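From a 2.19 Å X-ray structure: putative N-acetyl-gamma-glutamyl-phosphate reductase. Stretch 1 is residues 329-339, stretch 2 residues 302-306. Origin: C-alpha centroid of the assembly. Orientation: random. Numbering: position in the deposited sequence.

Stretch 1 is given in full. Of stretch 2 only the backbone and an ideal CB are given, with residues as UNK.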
# COMPACT_ATOMS: atom_id res chain seq x y z
N VAL A 329 -7.77 2.46 18.09
CA VAL A 329 -8.77 3.25 18.79
C VAL A 329 -9.64 2.39 19.70
O VAL A 329 -9.34 2.25 20.89
CB VAL A 329 -9.66 4.05 17.79
CG1 VAL A 329 -10.41 5.17 18.52
CG2 VAL A 329 -8.78 4.67 16.72
N LYS A 330 -10.71 1.81 19.17
CA LYS A 330 -11.55 0.96 20.02
C LYS A 330 -10.75 -0.25 20.49
O LYS A 330 -11.08 -0.87 21.50
CB LYS A 330 -12.81 0.51 19.27
CG LYS A 330 -13.74 -0.38 20.09
CD LYS A 330 -14.18 0.28 21.39
CE LYS A 330 -15.18 -0.60 22.15
NZ LYS A 330 -15.61 -0.03 23.47
N GLY A 331 -9.67 -0.56 19.77
CA GLY A 331 -8.83 -1.68 20.13
C GLY A 331 -7.78 -1.30 21.16
O GLY A 331 -7.09 -2.16 21.70
N ALA A 332 -7.67 -0.00 21.46
CA ALA A 332 -6.69 0.45 22.44
C ALA A 332 -7.00 1.78 23.12
O ALA A 332 -7.80 1.85 24.05
CB ALA A 332 -5.30 0.51 21.79
N SER A 333 -6.35 2.85 22.65
CA SER A 333 -6.49 4.16 23.24
C SER A 333 -7.89 4.75 23.26
O SER A 333 -8.24 5.49 24.18
CB SER A 333 -5.52 5.12 22.56
OG SER A 333 -4.18 4.67 22.73
N GLY A 334 -8.70 4.42 22.26
CA GLY A 334 -10.07 4.92 22.23
C GLY A 334 -10.87 4.33 23.38
O GLY A 334 -11.58 5.05 24.09
N GLN A 335 -10.76 3.03 23.57
CA GLN A 335 -11.48 2.38 24.65
C GLN A 335 -10.94 2.85 26.00
O GLN A 335 -11.69 3.01 26.96
CB GLN A 335 -11.36 0.85 24.54
CG GLN A 335 -12.10 0.10 25.63
CD GLN A 335 -12.63 -1.23 25.14
OE1 GLN A 335 -13.84 -1.46 25.09
NE2 GLN A 335 -11.72 -2.13 24.76
N ALA A 336 -9.63 3.07 26.07
CA ALA A 336 -8.99 3.53 27.29
C ALA A 336 -9.64 4.85 27.73
O ALA A 336 -9.98 5.03 28.91
CB ALA A 336 -7.50 3.73 27.07
N LEU A 337 -9.81 5.76 26.78
CA LEU A 337 -10.42 7.05 27.07
C LEU A 337 -11.90 6.86 27.40
O LEU A 337 -12.44 7.54 28.28
CB LEU A 337 -10.27 7.99 25.87
CG LEU A 337 -10.89 9.38 26.03
CD1 LEU A 337 -10.34 10.07 27.26
CD2 LEU A 337 -10.61 10.21 24.79
N GLN A 338 -12.54 5.94 26.69
CA GLN A 338 -13.95 5.64 26.92
C GLN A 338 -14.13 5.25 28.39
O GLN A 338 -15.09 5.66 29.03
CB GLN A 338 -14.42 4.49 26.02
CG GLN A 338 -15.94 4.36 25.91
CD GLN A 338 -16.37 3.24 24.96
OE1 GLN A 338 -15.63 2.89 24.03
NE2 GLN A 338 -17.55 2.69 25.18
N ASN A 339 -13.19 4.47 28.90
CA ASN A 339 -13.24 4.02 30.29
C ASN A 339 -12.94 5.15 31.27
O ASN A 339 -13.64 5.31 32.27
CB ASN A 339 -12.25 2.88 30.53
CG ASN A 339 -12.71 1.58 29.93
OD1 ASN A 339 -13.90 1.23 30.01
ND2 ASN A 339 -11.77 0.83 29.35
N UNK A 302 -9.92 5.01 12.00
CA UNK A 302 -9.76 6.30 12.63
C UNK A 302 -10.89 6.71 13.57
O UNK A 302 -11.02 7.87 13.93
CB UNK A 302 -9.61 7.36 11.54
N UNK A 303 -11.71 5.74 13.96
CA UNK A 303 -12.82 6.03 14.86
C UNK A 303 -12.85 5.00 15.97
O UNK A 303 -12.09 4.04 15.97
CB UNK A 303 -14.15 6.05 14.11
N UNK A 304 -13.75 5.21 16.92
CA UNK A 304 -13.87 4.31 18.05
C UNK A 304 -15.01 3.31 17.85
O UNK A 304 -15.44 2.65 18.79
CB UNK A 304 -14.09 5.11 19.34
N UNK A 305 -15.49 3.19 16.61
CA UNK A 305 -16.60 2.29 16.32
C UNK A 305 -16.24 0.85 16.00
O UNK A 305 -15.15 0.54 15.51
CB UNK A 305 -17.39 2.86 15.14
N UNK A 306 -17.20 -0.03 16.27
CA UNK A 306 -17.08 -1.45 16.01
C UNK A 306 -18.33 -1.85 15.23
O UNK A 306 -19.44 -1.59 15.67
CB UNK A 306 -16.93 -2.26 17.30

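Position 302 opens the segment with its CA-to-CB bond pointing away from the helix of stretch 1. The backbone decides more than the neighbours do: phi is 80° and psi 16°, a left-handed conformation that by itself favours glycine, with asparagine or aspartate the usual second choices. The deposited residue is Gly302, whose carbonyl carbon C lies 4.3 Å from Val329 CG2, a loose packing contact to which Gly302 brings only its backbone.

Position 303 is extended, with phi -133° and psi 175°, and its CB again points away. Stretch 1 meets only the main chain here: the carbonyl O sits 3.0 Å from Val329 CB, a tight approach that leaves the choice of side chain, small, polar or larger, free as far as the helix is concerned. It is Ser303, in the p rotamer, and its OG turns back to its own segment, accepting a weak hydrogen bond from the backbone N of position 305 at 3.4 Å.

Position 304 carries the contact. The CA atoms of 304 and Lys330 are 4.5 Å apart. Although the CB of 304 points sideways, its ideal position is 3.8 Å from Val329 CG1 and 5.0 Å from Gly334 CA. Gly334 presents no side chain, which leaves space against the helix backbone there, and one turn further on Gln338 OE1 offers an acceptor. A side chain of moderate length bearing a donor would suit, such as asparagine, glutamine or histidine; a small residue would fit but leave the acceptor unreached from here. The residue is Asn304, with chi1 in t. Its ND2 donates to Gln338 OE1 at 3.0 Å, an oxygen that also accepts from Lys330 NZ at 3.0 Å, so the amide joins a small polar network. Asn304 OD1 settles against the helix backbone, 3.1 Å from Lys330 CA and 3.4 Å from Gly334 C. An ideal CB on Gly334 would come within 2.3 Å of Asn304 OD1, a clash: the bare glycine makes room for the amide.

Position 305 points its CB away, so stretch 1 hardly restricts it and even a bulky side chain could be carried. Tyr305 keeps its side chain at least 6.6 Å from stretch 1, and its OH is hydrogen-bonded elsewhere in the structure.

Position 306 turns CB toward stretch 1, 4.6 Å from Lys330 CG in the ideal geometry. Small or medium apolar residues would suit the lysine's aliphatic stem. Cys306, chi1 in t, stands there without close contact.

Stretch 2 302-306: GSNYC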
# COMPACT_ATOMS: atom_id res chain seq x y z
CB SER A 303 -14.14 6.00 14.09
OG SER A 303 -14.49 4.67 13.76
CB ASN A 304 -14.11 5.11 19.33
CG ASN A 304 -13.85 4.30 20.57
OD1 ASN A 304 -12.79 3.68 20.70
ND2 ASN A 304 -14.81 4.30 21.50
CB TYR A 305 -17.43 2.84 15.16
CG TYR A 305 -18.08 4.15 15.47
CD1 TYR A 305 -19.23 4.21 16.27
CD2 TYR A 305 -17.54 5.34 15.00
CE1 TYR A 305 -19.82 5.43 16.59
CE2 TYR A 305 -18.12 6.56 15.30
CZ TYR A 305 -19.25 6.60 16.10
OH TYR A 305 -19.79 7.83 16.41
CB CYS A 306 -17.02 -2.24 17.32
SG CYS A 306 -17.26 -4.03 17.13
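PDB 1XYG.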